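Local atomic coordinates of FMN reductase (NADPH) (Bacillus subtilis, PDB entry 3N2S), a protein that uses NADPH to reduce flavin mononucleotide and also reduces nitroaromatic compounds, quinones and azo dyes, acting as a homodimer. Residues D82-Q87 against D153-L158; F77-D82 against L116-M121. All blocks are in the same frame, centred on the assembly; numbering follows the deposited sequence.

Contact 1: residues D82-Q87 against D153-L158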
loop_
_atom_site.group_PDB
_atom_site.type_symbol
_atom_site.label_atom_id
_atom_site.label_comp_id
_atom_site.label_asym_id
_atom_site.label_seq_id
_atom_site.Cartn_x
_atom_site.Cartn_y
_atom_site.Cartn_z
ATOM N N ASP A 82 -12.016 -2.593 2.341
ATOM C CA ASP A 82 -13.222 -3.109 2.998
ATOM C C ASP A 82 -13.619 -2.272 4.204
ATOM O O ASP A 82 -12.941 -2.303 5.226
ATOM C CB ASP A 82 -13.040 -4.602 3.408
ATOM C CG ASP A 82 -14.277 -5.326 3.945
ATOM O OD1 ASP A 82 -15.171 -4.658 4.494
ATOM O OD2 ASP A 82 -14.295 -6.574 3.912
ATOM N N LEU A 83 -14.759 -1.592 4.093
ATOM C CA LEU A 83 -15.371 -0.831 5.195
ATOM C C LEU A 83 -16.756 -1.414 5.521
ATOM O O LEU A 83 -17.469 -0.927 6.412
ATOM C CB LEU A 83 -15.405 0.661 4.880
ATOM C CG LEU A 83 -14.009 1.339 4.827
ATOM C CD1 LEU A 83 -14.078 2.743 4.311
ATOM C CD2 LEU A 83 -13.306 1.292 6.182
ATOM N N TYR A 84 -17.114 -2.491 4.814
ATOM C CA TYR A 84 -18.380 -3.217 5.020
ATOM C C TYR A 84 -18.370 -3.906 6.391
ATOM O O TYR A 84 -19.384 -3.899 7.096
ATOM C CB TYR A 84 -18.593 -4.219 3.894
ATOM C CG TYR A 84 -19.777 -5.148 4.075
ATOM C CD1 TYR A 84 -21.055 -4.767 3.677
ATOM C CD2 TYR A 84 -19.607 -6.435 4.578
ATOM C CE1 TYR A 84 -22.140 -5.638 3.791
ATOM C CE2 TYR A 84 -20.687 -7.317 4.695
ATOM C CZ TYR A 84 -21.949 -6.917 4.289
ATOM O OH TYR A 84 -23.019 -7.773 4.426
ATOM N N ARG A 85 -17.213 -4.482 6.774
ATOM C CA ARG A 85 -16.996 -5.127 8.075
ATOM C C ARG A 85 -17.370 -4.143 9.200
ATOM O O ARG A 85 -18.108 -4.507 10.120
ATOM C CB ARG A 85 -15.508 -5.522 8.191
ATOM C CG ARG A 85 -15.095 -6.182 9.526
ATOM C CD ARG A 85 -13.625 -6.597 9.557
ATOM N NE ARG A 85 -13.329 -7.563 8.490
ATOM C CZ ARG A 85 -12.508 -7.327 7.468
ATOM N NH1 ARG A 85 -11.840 -6.179 7.393
ATOM N NH2 ARG A 85 -12.343 -8.237 6.519
ATOM N N HIS A 86 -16.918 -2.890 9.068
ATOM C CA HIS A 86 -17.124 -1.782 10.007
ATOM C C HIS A 86 -18.590 -1.333 9.994
ATOM O O HIS A 86 -19.174 -1.131 11.060
ATOM C CB HIS A 86 -16.110 -0.649 9.707
ATOM C CG HIS A 86 -14.720 -1.195 9.515
ATOM N ND1 HIS A 86 -14.334 -1.808 8.322
ATOM C CD2 HIS A 86 -13.713 -1.316 10.405
ATOM C CE1 HIS A 86 -13.101 -2.249 8.523
ATOM N NE2 HIS A 86 -12.682 -1.963 9.758
ATOM N N GLN A 87 -19.202 -1.247 8.794
ATOM C CA GLN A 87 -20.630 -0.931 8.663
ATOM C C GLN A 87 -21.460 -1.980 9.419
ATOM O O GLN A 87 -22.310 -1.613 10.222
ATOM C CB GLN A 87 -21.055 -0.927 7.184
ATOM C CG GLN A 87 -22.500 -0.456 6.986
ATOM C CD GLN A 87 -23.093 -0.825 5.652
ATOM O OE1 GLN A 87 -22.692 -1.793 4.985
ATOM N NE2 GLN A 87 -24.105 -0.070 5.254
ATOM N N ASP A 153 -21.724 -3.488 -0.780
ATOM C CA ASP A 153 -21.384 -2.066 -0.744
ATOM C C ASP A 153 -20.279 -1.870 0.288
ATOM O O ASP A 153 -20.126 -2.718 1.167
ATOM C CB ASP A 153 -22.599 -1.199 -0.404
ATOM C CG ASP A 153 -22.701 -0.021 -1.338
ATOM O OD1 ASP A 153 -22.269 1.084 -0.948
ATOM O OD2 ASP A 153 -23.142 -0.219 -2.500
ATOM N N HIS A 154 -19.467 -0.805 0.136
ATOM C CA HIS A 154 -18.319 -0.516 1.029
ATOM C C HIS A 154 -17.158 -1.499 0.864
ATOM O O HIS A 154 -16.288 -1.590 1.735
ATOM C CB HIS A 154 -18.733 -0.343 2.505
ATOM C CG HIS A 154 -19.769 0.716 2.682
ATOM N ND1 HIS A 154 -19.474 2.047 2.463
ATOM C CD2 HIS A 154 -21.076 0.593 2.985
ATOM C CE1 HIS A 154 -20.609 2.698 2.666
ATOM N NE2 HIS A 154 -21.601 1.864 2.974
ATOM N N VAL A 155 -17.158 -2.230 -0.258
ATOM C CA VAL A 155 -16.081 -3.162 -0.613
ATOM C C VAL A 155 -15.629 -2.780 -2.029
ATOM O O VAL A 155 -16.456 -2.705 -2.943
ATOM C CB VAL A 155 -16.436 -4.671 -0.464
ATOM C CG1 VAL A 155 -15.285 -5.559 -0.943
ATOM C CG2 VAL A 155 -16.782 -5.019 0.975
ATOM N N LEU A 156 -14.331 -2.465 -2.186
ATOM C CA LEU A 156 -13.804 -2.074 -3.482
ATOM C C LEU A 156 -12.622 -2.960 -3.893
ATOM O O LEU A 156 -11.536 -2.814 -3.317
ATOM C CB LEU A 156 -13.376 -0.578 -3.470
ATOM C CG LEU A 156 -13.003 0.043 -4.838
ATOM C CD1 LEU A 156 -14.267 0.250 -5.724
ATOM C CD2 LEU A 156 -12.322 1.386 -4.654
ATOM N N PRO A 157 -12.769 -3.824 -4.925
ATOM C CA PRO A 157 -11.592 -4.590 -5.404
ATOM C C PRO A 157 -10.558 -3.590 -5.961
ATOM O O PRO A 157 -10.924 -2.631 -6.624
ATOM C CB PRO A 157 -12.173 -5.499 -6.497
ATOM C CG PRO A 157 -13.695 -5.522 -6.231
ATOM C CD PRO A 157 -13.969 -4.118 -5.743
ATOM N N LEU A 158 -9.288 -3.752 -5.580
ATOM C CA LEU A 158 -8.224 -2.818 -5.962
ATOM C C LEU A 158 -7.301 -3.427 -6.999
ATOM O O LEU A 158 -6.929 -2.761 -7.964
ATOM C CB LEU A 158 -7.393 -2.418 -4.711
ATOM C CG LEU A 158 -8.177 -1.914 -3.489
ATOM C CD1 LEU A 158 -7.234 -1.606 -2.340
ATOM C CD2 LEU A 158 -8.991 -0.652 -3.845
#
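The end of strand 75-82 and the start of strand 155-164 run antiparallel, with D82 and V155 forming a non-hydrogen-bonded pair whose CA atoms lie 4.6 Å apart. Just beyond it H154 O, on a residue in a left-handed backbone conformation, accepts L83 N at 2.8 Å in a nearly linear bond (172°) almost along the C=O axis. Y84 N also reaches H154 O, but only weakly, at 3.3 Å. The D82 carboxylate turns back on its own chain: CG is anti to the backbone N, and OD1 receives R85 N at 3.1 Å through its syn lone pair, capping the first turn of helix 84-92. OD2 is bound by S47 and by Y187 of the second subunit, so both oxygens are engaged. V155 lies alongside D82, pointing the same way, and its CG2 packs against Y84 CB at 3.5 Å. The amide of Q87, on an extended chain, stands 76° from the H154 ring plane, with Q87 OE1 at the ring edge 3.5 Å from H154 CD2. Q87 NE2 and H154 NE2 both make weak hydrogen bonds to S98. The contact thus marks where the central sheet gives way to helix 84-92: L83 leans on M106 of helix 104-127, and the Y84 ring meets Y187 of the second subunit at about a right angle.

Contact 2: residues F77-D82 against L116-M121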
loop_
_atom_site.group_PDB
_atom_site.type_symbol
_atom_site.label_atom_id
_atom_site.label_comp_id
_atom_site.label_asym_id
_atom_site.label_seq_id
_atom_site.Cartn_x
_atom_site.Cartn_y
_atom_site.Cartn_z
ATOM N N PHE A 77 -5.371 -14.152 -5.765
ATOM C CA PHE A 77 -5.910 -13.380 -4.648
ATOM C C PHE A 77 -6.421 -12.032 -5.139
ATOM O O PHE A 77 -5.760 -11.391 -5.948
ATOM C CB PHE A 77 -4.838 -13.148 -3.568
ATOM C CG PHE A 77 -4.259 -14.390 -2.922
ATOM C CD1 PHE A 77 -4.785 -14.884 -1.729
ATOM C CD2 PHE A 77 -3.134 -15.016 -3.458
ATOM C CE1 PHE A 77 -4.206 -15.991 -1.093
ATOM C CE2 PHE A 77 -2.579 -16.150 -2.840
ATOM C CZ PHE A 77 -3.115 -16.621 -1.657
ATOM N N VAL A 78 -7.579 -11.585 -4.631
ATOM C CA VAL A 78 -8.081 -10.250 -4.974
ATOM C C VAL A 78 -8.098 -9.429 -3.690
ATOM O O VAL A 78 -8.798 -9.793 -2.733
ATOM C CB VAL A 78 -9.436 -10.204 -5.745
ATOM C CG1 VAL A 78 -9.870 -8.751 -5.999
ATOM C CG2 VAL A 78 -9.337 -10.973 -7.062
ATOM N N PHE A 79 -7.324 -8.324 -3.671
ATOM C CA PHE A 79 -7.264 -7.440 -2.510
ATOM C C PHE A 79 -8.318 -6.381 -2.638
ATOM O O PHE A 79 -8.387 -5.707 -3.670
ATOM C CB PHE A 79 -5.855 -6.817 -2.324
ATOM C CG PHE A 79 -4.902 -7.803 -1.699
ATOM C CD1 PHE A 79 -4.620 -7.755 -0.338
ATOM C CD2 PHE A 79 -4.330 -8.823 -2.461
ATOM C CE1 PHE A 79 -3.774 -8.701 0.252
ATOM C CE2 PHE A 79 -3.466 -9.754 -1.876
ATOM C CZ PHE A 79 -3.199 -9.690 -0.520
ATOM N N CYS A 80 -9.125 -6.221 -1.581
ATOM C CA CYS A 80 -10.209 -5.223 -1.565
ATOM C C CYS A 80 -10.059 -4.260 -0.433
ATOM O O CYS A 80 -9.758 -4.692 0.678
ATOM C CB CYS A 80 -11.579 -5.897 -1.455
ATOM S SG CYS A 80 -11.897 -7.187 -2.671
ATOM N N ALA A 81 -10.440 -2.981 -0.670
ATOM C CA ALA A 81 -10.626 -2.002 0.395
ATOM C C ALA A 81 -11.945 -2.480 1.010
ATOM O O ALA A 81 -12.865 -2.852 0.265
ATOM C CB ALA A 81 -10.772 -0.597 -0.189
ATOM N N ASP A 82 -12.016 -2.593 2.341
ATOM C CA ASP A 82 -13.222 -3.109 2.998
ATOM C C ASP A 82 -13.619 -2.272 4.204
ATOM O O ASP A 82 -12.941 -2.303 5.226
ATOM C CB ASP A 82 -13.040 -4.602 3.408
ATOM C CG ASP A 82 -14.277 -5.326 3.945
ATOM O OD1 ASP A 82 -15.171 -4.658 4.494
ATOM O OD2 ASP A 82 -14.295 -6.574 3.912
ATOM N N LEU A 116 -0.469 -2.522 2.121
ATOM C CA LEU A 116 0.565 -3.031 3.053
ATOM C C LEU A 116 0.403 -4.536 3.238
ATOM O O LEU A 116 1.401 -5.262 3.228
ATOM C CB LEU A 116 0.516 -2.328 4.431
ATOM C CG LEU A 116 0.602 -0.802 4.482
ATOM C CD1 LEU A 116 0.576 -0.306 5.931
ATOM C CD2 LEU A 116 1.797 -0.256 3.751
ATOM N N ALA A 117 -0.859 -5.005 3.364
ATOM C CA ALA A 117 -1.138 -6.445 3.497
ATOM C C ALA A 117 -0.657 -7.209 2.233
ATOM O O ALA A 117 -0.030 -8.272 2.354
ATOM C CB ALA A 117 -2.637 -6.660 3.707
ATOM N N ALA A 118 -0.950 -6.670 1.026
ATOM C CA ALA A 118 -0.551 -7.307 -0.230
ATOM C C ALA A 118 0.951 -7.422 -0.364
ATOM O O ALA A 118 1.440 -8.442 -0.861
ATOM C CB ALA A 118 -1.131 -6.559 -1.426
ATOM N N GLN A 119 1.678 -6.365 0.028
ATOM C CA GLN A 119 3.136 -6.401 -0.074
ATOM C C GLN A 119 3.776 -7.380 0.913
ATOM O O GLN A 119 4.770 -8.016 0.563
ATOM C CB GLN A 119 3.769 -5.003 -0.081
ATOM C CG GLN A 119 5.262 -5.014 -0.464
ATOM C CD GLN A 119 5.658 -5.712 -1.761
ATOM O OE1 GLN A 119 6.762 -6.267 -1.874
ATOM N NE2 GLN A 119 4.802 -5.741 -2.762
ATOM N N ASN A 120 3.169 -7.550 2.100
ATOM C CA ASN A 120 3.609 -8.573 3.060
ATOM C C ASN A 120 3.405 -9.956 2.435
ATOM O O ASN A 120 4.299 -10.809 2.516
ATOM C CB ASN A 120 2.811 -8.482 4.355
ATOM C CG ASN A 120 3.584 -7.882 5.504
ATOM O OD1 ASN A 120 3.118 -7.845 6.638
ATOM N ND2 ASN A 120 4.769 -7.395 5.236
HETATM N N MSE A 121 2.235 -10.174 1.793
HETATM C CA MSE A 121 1.970 -11.446 1.104
HETATM C C MSE A 121 3.005 -11.685 -0.003
HETATM O O MSE A 121 3.495 -12.807 -0.153
HETATM C CB MSE A 121 0.536 -11.493 0.505
HETATM C CG MSE A 121 0.256 -12.838 -0.183
HETATM SE SE MSE A 121 -1.515 -13.081 -0.889
HETATM C CE MSE A 121 -2.540 -13.274 0.820
#
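Within the alpha-beta-alpha sandwich of this nitroreductase, helix 104-127 packs on a face of the central antiparallel sheet, and M121 makes Met-aromatic contacts with two phenylalanines of strand 75-82. Strand and helix segments run nearly antiparallel (157° between their directions), their axes 9.7 Å apart at closest approach. No hydrogen bond joins them, and all five residues that touch are buried. F77 and F79, two positions apart on the strand, both direct their side chains toward the helix, each with CG anti to the carbonyl carbon. The two rings meet the helix differently. A118, lacking a long side chain, lets the helix come close: its CB sits over the centre of the F79 ring, 3.7 Å from the centroid and 6° off the normal, a CH-pi contact. F79 CE1 also presses to within 3.5 Å of A118 CA on the helix backbone, while A117 CB adds a looser touch. The extended chain of M121, present as selenomethionine (chi1 -179°), carries SE to the two rings, and the bend at chi3 lays CE over the F77 face. SE lies in the plane of the F79 ring, at its edge, 3.8 Å from F79 CZ. L30 and A34 of helix 24-35 also pack on M121, and five residues back along the helix L116 touches the bound FMN. Over F77 the geometry changes from edge to face: M121 SE stands 3.5 Å from the F77 ring centroid, with M121 CE 3.7 Å from F77 CE1.

Overall arrangement
Contact 2 uses F77 and F79 of strand 75-82, contact 1 the strand's last residue, D82, and the helix start after it. Contact 2 lies in the apolar core, its centre about 8 Å from the centre of the chain, and meets through rings, alanine methyls, selenium and some helix backbone, with no hydrogen bond. Contact 1, its centre about 17 Å from that point and only partly buried, joins its segments through backbone bonds to H154 O and side-chain packing, while the D82 carboxylate caps its own helix and binds outside partners. The sheet links the two: L156 O lies 2.9 Å from A81 N, and L158 N 2.9 Å from F79 O, probable hydrogen bonds. Both also reach the second subunit.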